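PDB 5CEB: Bd3459 from Bdellovibrio bacteriovorus, which probably acts as a serine-type D-Ala-D-Ala peptidase of the S13 family, a predatory endopeptidase expected to cleave cross-linked peptidoglycan. Local coordinates for residues M247-N252 with A336-S341; L94-T99 with K229-V234; I186-Y191 with S206-I211; N61-F66 with T281-F286. The protein carries 2 engineered substitutions. One frame throughout, in Å; residues are numbered along the deposited sequence.

Contact 1 (M247-N252 with A336-S341)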
loop_
_atom_site.group_PDB
_atom_site.type_symbol
_atom_site.label_atom_id
_atom_site.label_comp_id
_atom_site.label_asym_id
_atom_site.label_seq_id
_atom_site.Cartn_x
_atom_site.Cartn_y
_atom_site.Cartn_z
ATOM N N MET A 247 0.730 -2.200 -1.861
ATOM C CA MET A 247 1.583 -1.169 -1.312
ATOM C C MET A 247 2.960 -1.688 -0.826
ATOM O O MET A 247 3.985 -1.056 -1.043
ATOM C CB MET A 247 0.890 -0.517 -0.114
ATOM C CG MET A 247 1.705 0.565 0.567
ATOM S SD MET A 247 0.857 1.285 1.948
ATOM C CE MET A 247 0.892 -0.042 3.170
ATOM N N ASN A 248 2.940 -2.811 -0.133
ATOM C CA ASN A 248 4.157 -3.330 0.523
ATOM C C ASN A 248 4.997 -4.193 -0.409
ATOM O O ASN A 248 6.148 -4.467 -0.099
ATOM C CB ASN A 248 3.817 -4.135 1.730
ATOM C CG ASN A 248 3.275 -3.266 2.873
ATOM O OD1 ASN A 248 3.718 -2.141 3.070
ATOM N ND2 ASN A 248 2.371 -3.776 3.594
ATOM N N ASN A 249 4.436 -4.630 -1.526
ATOM C CA ASN A 249 5.273 -5.305 -2.584
ATOM C C ASN A 249 6.287 -4.296 -3.101
ATOM O O ASN A 249 7.504 -4.528 -3.047
ATOM C CB ASN A 249 4.407 -5.812 -3.735
ATOM C CG ASN A 249 3.920 -7.231 -3.528
ATOM O OD1 ASN A 249 4.311 -7.932 -2.575
ATOM N ND2 ASN A 249 3.116 -7.677 -4.425
ATOM N N GLN A 250 5.768 -3.164 -3.624
ATOM C CA GLN A 250 6.582 -2.063 -4.168
ATOM C C GLN A 250 5.675 -0.901 -4.536
ATOM O O GLN A 250 4.653 -1.085 -5.211
ATOM C CB GLN A 250 7.352 -2.454 -5.451
ATOM C CG GLN A 250 8.508 -1.500 -5.843
ATOM C CD GLN A 250 9.578 -2.164 -6.749
ATOM O OE1 GLN A 250 10.672 -1.612 -6.946
ATOM N NE2 GLN A 250 9.270 -3.357 -7.285
ATOM N N SER A 251 5.995 0.271 -4.043
ATOM C CA SER A 251 5.141 1.408 -4.368
ATOM C C SER A 251 5.943 2.654 -4.245
ATOM O O SER A 251 6.939 2.667 -3.533
ATOM C CB SER A 251 3.905 1.442 -3.450
ATOM O OG SER A 251 4.224 1.318 -2.065
ATOM N N ASN A 252 5.474 3.718 -4.881
ATOM C CA ASN A 252 5.943 5.049 -4.476
ATOM C C ASN A 252 5.245 5.448 -3.187
ATOM O O ASN A 252 4.667 4.599 -2.509
ATOM C CB ASN A 252 5.813 6.081 -5.592
ATOM C CG ASN A 252 4.411 6.283 -6.016
ATOM O OD1 ASN A 252 3.467 5.976 -5.284
ATOM N ND2 ASN A 252 4.249 6.783 -7.216
ATOM N N ALA A 336 11.359 -14.214 -2.972
ATOM C CA ALA A 336 11.385 -15.112 -4.125
ATOM C C ALA A 336 10.048 -15.406 -4.785
ATOM O O ALA A 336 10.015 -15.743 -5.970
ATOM C CB ALA A 336 12.142 -16.422 -3.799
ATOM N N LYS A 337 8.938 -15.308 -4.054
ATOM C CA LYS A 337 7.625 -15.746 -4.548
ATOM C C LYS A 337 6.863 -14.571 -5.153
ATOM O O LYS A 337 6.230 -14.724 -6.191
ATOM C CB LYS A 337 6.819 -16.350 -3.387
ATOM C CG LYS A 337 7.300 -17.705 -2.854
ATOM C CD LYS A 337 6.920 -18.877 -3.685
ATOM C CE LYS A 337 7.330 -20.212 -3.056
ATOM N NZ LYS A 337 6.234 -20.780 -2.226
ATOM N N ASP A 338 6.886 -13.407 -4.485
ATOM C CA ASP A 338 6.272 -12.192 -4.997
ATOM C C ASP A 338 7.198 -11.444 -5.995
ATOM O O ASP A 338 8.024 -10.586 -5.623
ATOM C CB ASP A 338 5.783 -11.321 -3.838
ATOM C CG ASP A 338 4.603 -11.950 -3.083
ATOM O OD1 ASP A 338 3.643 -12.423 -3.762
ATOM O OD2 ASP A 338 4.606 -11.930 -1.807
ATOM N N LYS A 339 7.073 -11.818 -7.283
ATOM C CA LYS A 339 7.954 -11.298 -8.351
ATOM C C LYS A 339 7.833 -9.777 -8.644
ATOM O O LYS A 339 8.786 -9.170 -9.035
ATOM C CB LYS A 339 7.744 -12.109 -9.667
ATOM C CG LYS A 339 8.212 -13.566 -9.590
ATOM C CD LYS A 339 9.584 -13.694 -8.924
ATOM C CE LYS A 339 10.362 -14.980 -9.299
ATOM N NZ LYS A 339 11.506 -15.119 -8.352
ATOM N N ALA A 340 6.694 -9.169 -8.422
ATOM C CA ALA A 340 6.576 -7.731 -8.605
ATOM C C ALA A 340 7.077 -6.903 -7.342
ATOM O O ALA A 340 7.091 -5.663 -7.345
ATOM C CB ALA A 340 5.121 -7.378 -9.007
ATOM N N SER A 341 7.616 -7.571 -6.327
ATOM C CA SER A 341 8.029 -6.888 -5.155
ATOM C C SER A 341 9.512 -6.657 -5.190
ATOM O O SER A 341 10.266 -7.263 -5.952
ATOM C CB SER A 341 7.651 -7.677 -3.914
ATOM O OG SER A 341 8.562 -8.739 -3.644
HETATM O O HOH W 1 2.111 -10.344 -5.071
#

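Contact 2 (L94-T99 with K229-V234)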
loop_
_atom_site.group_PDB
_atom_site.type_symbol
_atom_site.label_atom_id
_atom_site.label_comp_id
_atom_site.label_asym_id
_atom_site.label_seq_id
_atom_site.Cartn_x
_atom_site.Cartn_y
_atom_site.Cartn_z
ATOM N N LEU A 94 -21.072 6.031 -8.105
ATOM C CA LEU A 94 -21.294 6.743 -9.341
ATOM C C LEU A 94 -22.759 7.080 -9.358
ATOM O O LEU A 94 -23.590 6.189 -9.190
ATOM C CB LEU A 94 -20.976 5.865 -10.528
ATOM C CG LEU A 94 -19.543 5.934 -11.029
ATOM C CD1 LEU A 94 -18.595 5.488 -9.946
ATOM C CD2 LEU A 94 -19.385 5.113 -12.283
ATOM N N HIS A 95 -23.075 8.367 -9.510
ATOM C CA HIS A 95 -24.466 8.811 -9.676
ATOM C C HIS A 95 -24.667 9.107 -11.158
ATOM O O HIS A 95 -24.037 10.017 -11.714
ATOM C CB HIS A 95 -24.771 10.044 -8.819
ATOM C CG HIS A 95 -24.533 9.839 -7.356
ATOM N ND1 HIS A 95 -25.522 9.407 -6.495
ATOM C CD2 HIS A 95 -23.412 9.962 -6.604
ATOM C CE1 HIS A 95 -25.027 9.280 -5.278
ATOM N NE2 HIS A 95 -23.751 9.620 -5.312
ATOM N N VAL A 96 -25.566 8.350 -11.779
ATOM C CA VAL A 96 -25.670 8.287 -13.215
ATOM C C VAL A 96 -27.064 8.747 -13.661
ATOM O O VAL A 96 -28.067 8.161 -13.267
ATOM C CB VAL A 96 -25.419 6.853 -13.703
ATOM C CG1 VAL A 96 -25.603 6.751 -15.240
ATOM C CG2 VAL A 96 -24.039 6.378 -13.243
ATOM N N THR A 97 -27.086 9.798 -14.483
ATOM C CA THR A 97 -28.298 10.389 -14.988
ATOM C C THR A 97 -28.265 10.429 -16.509
ATOM O O THR A 97 -27.357 11.031 -17.065
ATOM C CB THR A 97 -28.462 11.830 -14.479
ATOM O OG1 THR A 97 -28.474 11.838 -13.049
ATOM C CG2 THR A 97 -29.811 12.477 -15.030
ATOM N N PRO A 98 -29.261 9.803 -17.179
ATOM C CA PRO A 98 -29.509 9.959 -18.632
ATOM C C PRO A 98 -29.716 11.398 -19.083
ATOM O O PRO A 98 -30.338 12.163 -18.375
ATOM C CB PRO A 98 -30.825 9.201 -18.855
ATOM C CG PRO A 98 -30.860 8.196 -17.755
ATOM C CD PRO A 98 -30.251 8.886 -16.576
ATOM N N THR A 99 -29.169 11.758 -20.237
ATOM C CA THR A 99 -29.396 13.081 -20.825
ATOM C C THR A 99 -30.350 12.927 -21.997
ATOM O O THR A 99 -30.453 11.839 -22.572
ATOM C CB THR A 99 -28.091 13.694 -21.330
ATOM O OG1 THR A 99 -27.456 12.767 -22.219
ATOM C CG2 THR A 99 -27.156 13.984 -20.164
ATOM N N LYS A 229 -33.851 11.587 -11.133
ATOM C CA LYS A 229 -33.808 10.360 -11.941
ATOM C C LYS A 229 -32.374 9.879 -12.189
ATOM O O LYS A 229 -32.061 9.272 -13.233
ATOM C CB LYS A 229 -34.615 10.510 -13.230
ATOM C CG LYS A 229 -34.136 11.569 -14.205
ATOM C CD LYS A 229 -35.328 12.338 -14.794
ATOM C CE LYS A 229 -34.916 13.221 -15.971
ATOM N NZ LYS A 229 -33.598 13.916 -15.785
ATOM N N SER A 230 -31.511 10.121 -11.206
ATOM C CA SER A 230 -30.225 9.431 -11.141
ATOM C C SER A 230 -30.456 8.021 -10.692
ATOM O O SER A 230 -31.315 7.774 -9.850
ATOM C CB SER A 230 -29.306 9.996 -10.045
ATOM O OG SER A 230 -29.005 11.353 -10.224
ATOM N N THR A 231 -29.617 7.124 -11.202
ATOM C CA THR A 231 -29.357 5.863 -10.538
ATOM C C THR A 231 -28.002 5.975 -9.774
ATOM O O THR A 231 -27.138 6.753 -10.149
ATOM C CB THR A 231 -29.386 4.683 -11.548
ATOM O OG1 THR A 231 -29.293 3.440 -10.842
ATOM C CG2 THR A 231 -28.237 4.736 -12.557
ATOM N N THR A 232 -27.850 5.205 -8.705
ATOM C CA THR A 232 -26.611 5.139 -7.913
ATOM C C THR A 232 -26.006 3.769 -8.083
ATOM O O THR A 232 -26.679 2.760 -7.828
ATOM C CB THR A 232 -26.901 5.346 -6.420
ATOM O OG1 THR A 232 -27.515 6.623 -6.248
ATOM C CG2 THR A 232 -25.608 5.253 -5.577
ATOM N N MET A 233 -24.749 3.713 -8.536
ATOM C CA MET A 233 -24.030 2.460 -8.657
ATOM C C MET A 233 -22.768 2.499 -7.792
ATOM O O MET A 233 -22.156 3.551 -7.640
ATOM C CB MET A 233 -23.710 2.198 -10.122
ATOM C CG MET A 233 -24.970 2.089 -10.964
ATOM S SD MET A 233 -24.643 1.431 -12.596
ATOM C CE MET A 233 -23.686 2.752 -13.321
ATOM N N VAL A 234 -22.425 1.358 -7.216
ATOM C CA VAL A 234 -21.276 1.236 -6.329
ATOM C C VAL A 234 -20.192 0.453 -7.047
ATOM O O VAL A 234 -20.449 -0.573 -7.629
ATOM C CB VAL A 234 -21.570 0.578 -4.934
ATOM C CG1 VAL A 234 -22.044 -0.876 -5.048
ATOM C CG2 VAL A 234 -20.322 0.597 -4.028
#

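Contact 3 (I186-Y191 with S206-I211)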
loop_
_atom_site.group_PDB
_atom_site.type_symbol
_atom_site.label_atom_id
_atom_site.label_comp_id
_atom_site.label_asym_id
_atom_site.label_seq_id
_atom_site.Cartn_x
_atom_site.Cartn_y
_atom_site.Cartn_z
ATOM N N ILE A 186 -7.160 3.655 -24.635
ATOM C CA ILE A 186 -6.626 2.664 -23.734
ATOM C C ILE A 186 -5.582 1.887 -24.540
ATOM O O ILE A 186 -5.797 1.562 -25.698
ATOM C CB ILE A 186 -7.736 1.766 -23.207
ATOM C CG1 ILE A 186 -8.615 2.624 -22.276
ATOM C CG2 ILE A 186 -7.160 0.524 -22.483
ATOM C CD1 ILE A 186 -9.676 1.810 -21.608
ATOM N N SER A 187 -4.458 1.611 -23.901
ATOM C CA SER A 187 -3.323 1.000 -24.580
ATOM C C SER A 187 -3.656 -0.514 -24.663
ATOM O O SER A 187 -3.892 -1.123 -23.656
ATOM C CB SER A 187 -2.046 1.294 -23.739
ATOM O OG SER A 187 -1.032 0.313 -23.900
ATOM N N PRO A 188 -3.689 -1.097 -25.864
ATOM C CA PRO A 188 -4.022 -2.525 -25.939
ATOM C C PRO A 188 -3.065 -3.472 -25.227
ATOM O O PRO A 188 -3.551 -4.437 -24.645
ATOM C CB PRO A 188 -4.042 -2.812 -27.385
ATOM C CG PRO A 188 -4.268 -1.483 -28.063
ATOM C CD PRO A 188 -3.567 -0.494 -27.188
ATOM N N GLY A 189 -1.754 -3.205 -25.268
ATOM C CA GLY A 189 -0.805 -4.068 -24.583
ATOM C C GLY A 189 -1.031 -4.025 -23.081
ATOM O O GLY A 189 -1.203 -5.042 -22.435
ATOM N N TYR A 190 -1.089 -2.849 -22.525
ATOM C CA TYR A 190 -1.303 -2.769 -21.053
ATOM C C TYR A 190 -2.666 -3.347 -20.615
ATOM O O TYR A 190 -2.773 -4.177 -19.695
ATOM C CB TYR A 190 -1.186 -1.301 -20.621
ATOM C CG TYR A 190 -1.183 -1.163 -19.161
ATOM C CD1 TYR A 190 -2.347 -1.249 -18.447
ATOM C CD2 TYR A 190 0.028 -0.989 -18.450
ATOM C CE1 TYR A 190 -2.355 -1.119 -17.065
ATOM C CE2 TYR A 190 0.030 -0.853 -17.086
ATOM C CZ TYR A 190 -1.154 -0.933 -16.392
ATOM O OH TYR A 190 -1.141 -0.831 -15.029
ATOM N N TYR A 191 -3.726 -2.994 -21.340
ATOM C CA TYR A 191 -5.019 -3.610 -21.067
ATOM C C TYR A 191 -5.096 -5.106 -21.237
ATOM O O TYR A 191 -5.735 -5.806 -20.459
ATOM C CB TYR A 191 -6.095 -2.940 -21.939
ATOM C CG TYR A 191 -7.468 -3.293 -21.559
ATOM C CD1 TYR A 191 -8.127 -2.593 -20.549
ATOM C CD2 TYR A 191 -8.151 -4.276 -22.215
ATOM C CE1 TYR A 191 -9.422 -2.899 -20.203
ATOM C CE2 TYR A 191 -9.442 -4.588 -21.878
ATOM C CZ TYR A 191 -10.068 -3.909 -20.831
ATOM O OH TYR A 191 -11.351 -4.231 -20.468
ATOM N N SER A 206 -14.188 -6.002 -20.346
ATOM C CA SER A 206 -14.756 -5.800 -21.679
ATOM C C SER A 206 -13.655 -5.845 -22.717
ATOM O O SER A 206 -12.476 -5.604 -22.412
ATOM C CB SER A 206 -15.491 -4.455 -21.758
ATOM O OG SER A 206 -16.564 -4.341 -20.794
ATOM N N ASN A 207 -14.049 -6.105 -23.946
ATOM C CA ASN A 207 -13.123 -6.098 -25.081
ATOM C C ASN A 207 -12.945 -4.683 -25.590
ATOM O O ASN A 207 -13.944 -3.962 -25.795
ATOM C CB ASN A 207 -13.683 -6.958 -26.226
ATOM C CG ASN A 207 -12.668 -7.179 -27.327
ATOM O OD1 ASN A 207 -11.501 -7.525 -27.049
ATOM N ND2 ASN A 207 -13.092 -6.966 -28.597
ATOM N N ARG A 208 -11.697 -4.288 -25.815
ATOM C CA ARG A 208 -11.378 -2.972 -26.362
ATOM C C ARG A 208 -12.315 -1.837 -25.881
ATOM O O ARG A 208 -12.988 -1.144 -26.667
ATOM C CB ARG A 208 -11.308 -3.034 -27.872
ATOM C CG ARG A 208 -10.197 -4.011 -28.338
ATOM C CD ARG A 208 -9.486 -3.430 -29.535
ATOM N NE ARG A 208 -8.174 -3.985 -29.857
ATOM C CZ ARG A 208 -7.068 -3.276 -30.113
ATOM N NH1 ARG A 208 -7.026 -1.943 -30.033
ATOM N NH2 ARG A 208 -5.973 -3.930 -30.462
ATOM N N PRO A 209 -12.289 -1.602 -24.577
ATOM C CA PRO A 209 -13.233 -0.644 -24.085
ATOM C C PRO A 209 -12.804 0.757 -24.416
ATOM O O PRO A 209 -11.628 1.044 -24.746
ATOM C CB PRO A 209 -13.249 -0.910 -22.598
ATOM C CG PRO A 209 -11.837 -1.322 -22.316
ATOM C CD PRO A 209 -11.419 -2.127 -23.515
ATOM N N LYS A 210 -13.792 1.638 -24.380
ATOM C CA LYS A 210 -13.522 3.036 -24.642
ATOM C C LYS A 210 -14.572 3.942 -23.998
ATOM O O LYS A 210 -15.718 3.522 -23.682
ATOM C CB LYS A 210 -13.482 3.267 -26.168
ATOM C CG LYS A 210 -14.699 2.738 -26.889
ATOM C CD LYS A 210 -14.617 3.064 -28.386
ATOM C CE LYS A 210 -15.988 3.176 -29.034
ATOM N NZ LYS A 210 -16.565 1.846 -29.289
ATOM N N ILE A 211 -14.182 5.201 -23.891
ATOM C CA ILE A 211 -15.032 6.243 -23.322
ATOM C C ILE A 211 -14.730 7.596 -23.989
ATOM O O ILE A 211 -13.572 7.903 -24.359
ATOM C CB ILE A 211 -14.852 6.276 -21.780
ATOM C CG1 ILE A 211 -16.080 6.863 -21.094
ATOM C CG2 ILE A 211 -13.565 6.933 -21.348
ATOM C CD1 ILE A 211 -17.234 5.881 -21.041
HETATM O O HOH W 2 -9.983 3.411 -25.481
#

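Contact 4 (N61-F66 with T281-F286)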
loop_
_atom_site.group_PDB
_atom_site.type_symbol
_atom_site.label_atom_id
_atom_site.label_comp_id
_atom_site.label_asym_id
_atom_site.label_seq_id
_atom_site.Cartn_x
_atom_site.Cartn_y
_atom_site.Cartn_z
ATOM N N ASN A 61 21.810 -0.940 20.426
ATOM C CA ASN A 61 21.154 0.189 19.808
ATOM C C ASN A 61 19.681 -0.077 19.523
ATOM O O ASN A 61 19.032 0.785 18.919
ATOM C CB ASN A 61 21.878 0.599 18.521
ATOM C CG ASN A 61 23.230 1.218 18.787
ATOM O OD1 ASN A 61 23.515 1.667 19.877
ATOM N ND2 ASN A 61 24.050 1.291 17.762
ATOM N N LYS A 62 19.130 -1.203 19.987
ATOM C CA LYS A 62 17.733 -1.545 19.608
ATOM C C LYS A 62 16.629 -0.636 20.190
ATOM O O LYS A 62 15.476 -0.778 19.777
ATOM C CB LYS A 62 17.370 -2.992 19.944
ATOM C CG LYS A 62 17.358 -3.259 21.449
ATOM C CD LYS A 62 17.405 -4.750 21.749
ATOM C CE LYS A 62 17.505 -5.000 23.272
ATOM N NZ LYS A 62 18.862 -4.684 23.731
ATOM N N ASP A 63 16.968 0.213 21.156
ATOM C CA ASP A 63 16.051 1.210 21.660
ATOM C C ASP A 63 16.440 2.671 21.281
ATOM O O ASP A 63 16.073 3.596 22.003
ATOM C CB ASP A 63 15.907 1.059 23.216
ATOM C CG ASP A 63 14.538 1.641 23.755
ATOM O OD1 ASP A 63 13.600 1.815 22.918
ATOM O OD2 ASP A 63 14.399 1.906 24.972
ATOM N N ASP A 64 17.201 2.875 20.205
ATOM C CA ASP A 64 17.524 4.242 19.716
ATOM C C ASP A 64 16.783 4.408 18.359
ATOM O O ASP A 64 16.594 3.464 17.609
ATOM C CB ASP A 64 19.032 4.412 19.485
ATOM C CG ASP A 64 19.887 4.069 20.712
ATOM O OD1 ASP A 64 19.525 4.387 21.841
ATOM O OD2 ASP A 64 20.934 3.433 20.540
ATOM N N LYS A 65 16.335 5.609 18.071
ATOM C CA LYS A 65 15.579 5.875 16.851
ATOM C C LYS A 65 16.498 6.029 15.634
ATOM O O LYS A 65 17.559 6.644 15.718
ATOM C CB LYS A 65 14.722 7.122 17.050
ATOM C CG LYS A 65 13.522 6.956 17.983
ATOM C CD LYS A 65 12.548 8.158 17.894
ATOM C CE LYS A 65 13.228 9.501 18.078
ATOM N NZ LYS A 65 12.273 10.642 17.854
ATOM N N PHE A 66 16.099 5.456 14.520
ATOM C CA PHE A 66 16.827 5.569 13.266
ATOM C C PHE A 66 15.816 5.731 12.120
ATOM O O PHE A 66 14.668 5.300 12.253
ATOM C CB PHE A 66 17.679 4.284 13.002
ATOM C CG PHE A 66 18.778 4.061 14.031
ATOM C CD1 PHE A 66 19.905 4.861 14.038
ATOM C CD2 PHE A 66 18.688 3.040 14.944
ATOM C CE1 PHE A 66 20.902 4.687 14.977
ATOM C CE2 PHE A 66 19.671 2.859 15.914
ATOM C CZ PHE A 66 20.803 3.670 15.917
ATOM N N THR A 281 6.664 9.622 21.056
ATOM C CA THR A 281 7.543 10.079 19.997
ATOM C C THR A 281 9.018 9.736 20.204
ATOM O O THR A 281 9.736 9.666 19.218
ATOM C CB THR A 281 7.341 11.575 19.620
ATOM O OG1 THR A 281 7.397 12.343 20.793
ATOM C CG2 THR A 281 5.952 11.795 18.925
ATOM N N SER A 282 9.428 9.390 21.409
ATOM C CA SER A 282 10.790 8.812 21.682
ATOM C C SER A 282 10.941 7.357 21.199
ATOM O O SER A 282 12.051 6.899 20.975
ATOM C CB SER A 282 11.124 8.859 23.182
ATOM O OG SER A 282 10.295 7.974 23.920
ATOM N N ASP A 283 9.825 6.660 20.984
ATOM C CA ASP A 283 9.829 5.336 20.362
ATOM C C ASP A 283 9.679 5.397 18.840
ATOM O O ASP A 283 10.284 4.563 18.090
ATOM C CB ASP A 283 8.688 4.532 20.941
ATOM C CG ASP A 283 8.763 4.409 22.440
ATOM O OD1 ASP A 283 9.723 3.789 22.950
ATOM O OD2 ASP A 283 7.884 4.957 23.111
ATOM N N ILE A 284 8.830 6.332 18.355
ATOM C CA ILE A 284 8.409 6.294 16.955
ATOM C C ILE A 284 7.835 7.665 16.569
ATOM O O ILE A 284 6.992 8.185 17.296
ATOM C CB ILE A 284 7.376 5.158 16.702
ATOM C CG1 ILE A 284 7.042 5.052 15.195
ATOM C CG2 ILE A 284 6.115 5.374 17.523
ATOM C CD1 ILE A 284 6.411 3.756 14.765
ATOM N N GLU A 285 8.396 8.295 15.530
ATOM C CA GLU A 285 8.058 9.677 15.162
ATOM C C GLU A 285 7.788 9.649 13.695
ATOM O O GLU A 285 8.708 9.441 12.912
ATOM C CB GLU A 285 9.184 10.668 15.495
ATOM C CG GLU A 285 8.739 12.132 15.265
ATOM C CD GLU A 285 9.646 13.199 15.877
ATOM O OE1 GLU A 285 10.683 12.878 16.467
ATOM O OE2 GLU A 285 9.296 14.391 15.823
ATOM N N PHE A 286 6.508 9.770 13.325
ATOM C CA PHE A 286 6.105 9.792 11.937
ATOM C C PHE A 286 5.719 11.203 11.482
ATOM O O PHE A 286 5.204 12.013 12.284
ATOM C CB PHE A 286 4.943 8.858 11.769
ATOM C CG PHE A 286 5.337 7.472 11.363
ATOM C CD1 PHE A 286 6.445 6.830 11.957
ATOM C CD2 PHE A 286 4.563 6.770 10.453
ATOM C CE1 PHE A 286 6.804 5.550 11.556
ATOM C CE2 PHE A 286 4.893 5.479 10.078
ATOM C CZ PHE A 286 6.029 4.880 10.624
HETATM O O HOH W 3 11.174 1.563 21.742
#

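Contact 1 (M247-N252 with A336-S341)
A chi1 of -164° sets CG of Gln250 anti to its backbone N, and the chain then runs nearly straight, bringing its amide to Ala340 in the turn Asp338-Ser341. NE2 of Gln250 donates to Ala340 O at 3.2 Å, with 145° at the hydrogen. The oxygen lies almost in the glutamine's amide plane, whereas NE2 stands 39° above the carbonyl plane of Ala340. A long, flexible amide suits this site, where Gln250 is the first residue beyond helix 240-249 to leave helical geometry and both partners are exposed. Deeper in, Asn249 uses its oxygen side for packing: its OD1 touches Ser341 CB at 3.6 Å. Asn249 also crosses Asp338 at roughly a right angle, and a water takes a bond from Asn249 ND2 (2.9 Å) and gives one to Asp338 OD1 (2.9 Å). The same carboxylate is held by Tyr421 OH through OD1, and by a salt bridge from Lys245 and the backbone N of Val334 through OD2. Ser341 closes its own turn by returning OG to Asp338 O at 2.8 Å. Beyond the helix, Ser251 OG donates to Met247 O at 2.6 Å, on a lone pair. Ser251 and Asn252 are probably the first two positions of the SxN motif of penicillin-binding proteins, Asn252 being its variable middle residue. The many bonds on Asp338 would be expected to stabilise a buried carboxylate, so that polar groups, rather than oily ones, fasten this turn beside the probable active-site segment.

Contact 2 (L94-T99 with K229-V234)
Leu94 and Met233 exchange two straight backbone bonds, Leu94 N to Met233 O at 2.7 Å and Met233 N to Leu94 O at 2.8 Å. Val96 and Thr231 repeat the pattern, with Val96 N reaching Thr231 O at 2.8 Å and Thr231 N returning to Val96 O at 2.8 Å. Between these two hydrogen-bonded pairs sits the non-hydrogen-bonded pair His95-Thr232. On the face carrying Leu94, Val96, Thr231 and Met233, the CG2 branch of Val96 meets the methyl CE of Met233 at 3.6 Å, while Thr231 turns its CG2 against Val96 CB at 3.7 Å. Branched residues suit extended strands, and in the flexible Met233 a bend at chi3 (-67°) places CE against Val96 of the partner strand. The strands run antiparallel with their short axes at 145°. They are adjacent members of a mixed sheet whose strands, apart from 436-437, come between helices 72-84 and 240-249 in the chain, consistent with a domain inserted into the penicillin-binding fold, as in other S13 enzymes. On the other face His95 and Thr232 lie side by side, pointing the same way. Polar residues suit this face because their ends are used: His95 NE2 bonds Glu109, Thr232 OG1 takes Lys226 NZ, and the ring of Phe224 meets the imidazole. Where the pairing ends, Thr97 OG1 comes within 2.9 Å of Ser230 OG, which is bonded to Asn227 O. Farther out, Leu94 packs on helix 118-130, and strand 231-236 pairs along its other edge with strand 436-437, Val234 bonding Thr436.

Contact 3 (I186-Y191 with S206-I211)
The Tyr191 ring and the Pro209 ring approach from opposite directions, and the proline comes down on one face of the aromatic. Pro209 CD stands 3.8 Å from the centroid of the Tyr191 ring, 26° off its normal and offset toward the rim, a CH-pi contact. Pro209 CG reaches Tyr191 CZ at 3.5 Å. Proline suits the place because its rigid ring presents CD, slightly polarised by the adjacent nitrogen, to an electron-rich face. Ser206 arrives differently: its carbonyl oxygen lies at the ring's edge, near the plane, where Tyr191 OH donates to Ser206 O at 2.6 Å. Chi1 of -169° places CG of Tyr191 beside its own carbonyl carbon, and from the first turn of the helix the ring extends to this loop, so one residue both packs and bonds. Ile186 meets Pro209 at about a right angle, its outermost methyl CD1 lying 3.9 Å from Pro209 CG. Beside it, a water accepts from Ile186 N at 3.0 Å and donates to Pro209 O. At the exposed rim Arg208 turns one guanidinium face to Pro188, with NH1 of Arg208 3.4 Å from CG of Pro188; both residues also touch a crystal neighbour, which may influence this pose. Ser187 occupies the N-cap, its OG accepting weakly from Tyr190 N. Thus the start of helix 188-200 rests on the loop that leads from its far end to strand 212-218, while helix 118-130 lies against both, touching Ile186 through Tyr122, Tyr191 through Ser126 and Pro209 through Asn129.

Contact 4 (N61-F66 with T281-F286)
Lys65 reaches across to Thr281 and Glu285 beside a small three-stranded antiparallel sheet, in which strand 304-305 runs between strands 66-67 and 284-285. The lysine, next to Phe66 of strand 66-67, grips residues in and before strand 284-285, its long side chain passing Thr306 just beyond the central strand. Its conformation makes this possible: CG lies beside the backbone N (chi1 -72°), the next torsion is extended, and a bend at chi3 (-52°) turns the end of the chain so that NZ meets the carbonyl of Thr281. On the way CG of Lys65 passes Ser282 O at 3.3 Å and CD lies 3.5 Å from Thr281 O. The ammonium then donates from Lys65 NZ to Thr281 O at 3.0 Å, tilted from the carbonyl plane, and forms a salt bridge to Glu285 OE1 at 3.1 Å. Glu285 crosses it obliquely, its chain stretched out from the start (chi1 -173°), which carries the carboxylate out to the lysine. A lysine suits this surface position since its methylenes can lie along backbone while one ammonium serves two acceptors. The loop before it is a type I turn from Asn61 to Asp64, closed by Asp64 N to Asn61 O at 3.1 Å; within the turn Lys62 packs on Cys45 and Cys307, which form a disulfide. Asp63 and Asp283 bring like charges near each other, though Asp283 OD2 is engaged by Asp280 N. Between the two carboxylates one water donates both ways, to Asp63 OD1 at 2.7 Å and to Asp283 OD1 at 2.9 Å.

How the contacts relate
Contact 1 is the buried one, its centre about 10 Å from that of the chain; contact 4 is a surface contact, and contacts 2 and 3 are partly buried. Contacts 2 and 3 belong to one side of the molecule and share helix 118-130 as a neighbour, contact 2 inside a sheet and contact 3 beside its outer strand 212-218. Contact 4 lies opposite, about 50 Å from contact 2 between centres. Contacts 1 and 4 both neighbour helix 72-84, and each has a water bridge. Chemistry follows place: continuous backbone pairing in the sheet, aromatic-proline packing at a helix start, a multiply bonded carboxylate in the interior, and a lysine-glutamate salt bridge with two acids joined by a water at the surface.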